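Local coordinates for protein ethylbenzene dehydrogenase beta-subunit (Aromatoleum aromaticum, PDB 2IVF) that carries three iron/sulfur clusters (SF4) and one fe3-s4 cluster as the ferredoxin-like beta subunit of a dehydrogenase that also contains haem, at residues B[324-327]-B[328-331]. Residues are numbered along the deposited sequence; the frame is centred on the assembly and turned at random.
Sequences RGSE and LMDL
Ser326 caps the start of helix 327-333 with its hydroxyl. Its OG lies 3.1 Å from Met329 N, and that N-H points almost straight at the oxygen, at 173°; a second bond, from Leu328 N, is weak and strongly bent. With OG turned away from its own N and lying beside the carbonyl carbon (chi1 168°), the hydroxyl faces these N-H groups at the open helix end; Ser326 OG also touches Met329 CG at 3.6 Å. OG is further hydrogen-bonded to Glu316 of helix 306-321, so the cap ties the two helices together. Ser326 O takes the N-H of Asp330 at 3.0 Å, and a water accepts from Ser326 N and donates to Asp330 OD2. One residue on, Glu327 O receives Leu331 N at 2.8 Å. The extended Glu327 side chain runs across that of Leu331, Glu327 CG meeting Leu331 CD1 at 3.8 Å. Glu327 OE1 takes both a salt bridge from Lys253 NZ and a hydrogen bond from Trp254 NE1. Leu328 packs between helices 246-253 and 306-321, while Met329 meets Tyr273 of the alpha subunit. The arrangement is a classic serine N-cap, opening the last helix in the sequence, with none of its residues lining a cluster pocket.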
loop_
_atom_site.group_PDB
_atom_site.type_symbol
_atom_site.label_atom_id
_atom_site.label_comp_id
_atom_site.label_asym_id
_atom_site.label_seq_id
_atom_site.Cartn_x
_atom_site.Cartn_y
_atom_site.Cartn_z
ATOM N N ARG B 324 -32.851 -4.042 -15.982
ATOM C CA ARG B 324 -33.985 -4.341 -15.118
ATOM C C ARG B 324 -33.809 -3.689 -13.738
ATOM O O ARG B 324 -34.747 -3.626 -12.976
ATOM C CB ARG B 324 -34.185 -5.851 -14.890
ATOM C CG ARG B 324 -34.833 -6.729 -15.996
ATOM C CD ARG B 324 -34.864 -8.224 -15.476
ATOM N NE ARG B 324 -35.803 -8.362 -14.315
ATOM C CZ ARG B 324 -35.960 -9.441 -13.526
ATOM N NH1 ARG B 324 -35.246 -10.548 -13.702
ATOM N NH2 ARG B 324 -36.853 -9.430 -12.539
ATOM N N GLY B 325 -32.612 -3.250 -13.389
ATOM C CA GLY B 325 -32.339 -2.798 -12.014
ATOM C C GLY B 325 -32.207 -3.948 -11.008
ATOM O O GLY B 325 -32.527 -5.106 -11.297
ATOM N N SER B 326 -31.725 -3.623 -9.820
ATOM C CA SER B 326 -31.651 -4.570 -8.737
ATOM C C SER B 326 -31.435 -3.837 -7.443
ATOM O O SER B 326 -30.432 -3.159 -7.278
ATOM C CB SER B 326 -30.505 -5.570 -8.969
ATOM O OG SER B 326 -30.253 -6.309 -7.801
ATOM N N GLU B 327 -32.356 -3.964 -6.507
ATOM C CA GLU B 327 -32.107 -3.423 -5.167
ATOM C C GLU B 327 -30.841 -3.957 -4.577
ATOM O O GLU B 327 -30.107 -3.233 -3.877
ATOM C CB GLU B 327 -33.262 -3.720 -4.225
ATOM C CG GLU B 327 -32.993 -3.238 -2.809
ATOM C CD GLU B 327 -34.044 -3.673 -1.800
ATOM O OE1 GLU B 327 -34.517 -4.812 -1.872
ATOM O OE2 GLU B 327 -34.380 -2.842 -0.920
ATOM N N LEU B 328 -30.539 -5.223 -4.868
ATOM C CA LEU B 328 -29.412 -5.864 -4.247
ATOM C C LEU B 328 -28.157 -5.223 -4.738
ATOM O O LEU B 328 -27.289 -4.874 -3.950
ATOM C CB LEU B 328 -29.346 -7.374 -4.528
ATOM C CG LEU B 328 -28.111 -8.051 -3.915
ATOM C CD1 LEU B 328 -28.041 -7.895 -2.357
ATOM C CD2 LEU B 328 -28.060 -9.504 -4.294
ATOM N N MET B 329 -28.039 -5.064 -6.046
ATOM C CA MET B 329 -26.878 -4.402 -6.580
ATOM C C MET B 329 -26.789 -2.952 -6.130
ATOM O O MET B 329 -25.712 -2.473 -5.920
ATOM C CB MET B 329 -26.796 -4.558 -8.077
ATOM C CG MET B 329 -26.676 -6.042 -8.455
ATOM S SD MET B 329 -25.026 -6.691 -8.079
ATOM C CE MET B 329 -25.388 -8.210 -7.175
ATOM N N ASP B 330 -27.917 -2.286 -5.975
ATOM C CA ASP B 330 -27.918 -0.909 -5.497
ATOM C C ASP B 330 -27.319 -0.849 -4.094
ATOM O O ASP B 330 -26.508 0.032 -3.773
ATOM C CB ASP B 330 -29.347 -0.383 -5.442
ATOM C CG ASP B 330 -29.939 -0.045 -6.811
ATOM O OD1 ASP B 330 -29.228 0.101 -7.809
ATOM O OD2 ASP B 330 -31.172 0.148 -6.870
ATOM N N LEU B 331 -27.719 -1.811 -3.256
ATOM C CA LEU B 331 -27.255 -1.934 -1.871
ATOM C C LEU B 331 -25.776 -2.246 -1.823
ATOM O O LEU B 331 -25.046 -1.691 -1.007
ATOM C CB LEU B 331 -28.033 -3.015 -1.126
ATOM C CG LEU B 331 -29.490 -2.717 -0.850
ATOM C CD1 LEU B 331 -30.176 -3.964 -0.297
ATOM C CD2 LEU B 331 -29.586 -1.527 0.112
HETATM O O HOH W 1 -31.567 -0.721 -9.687
#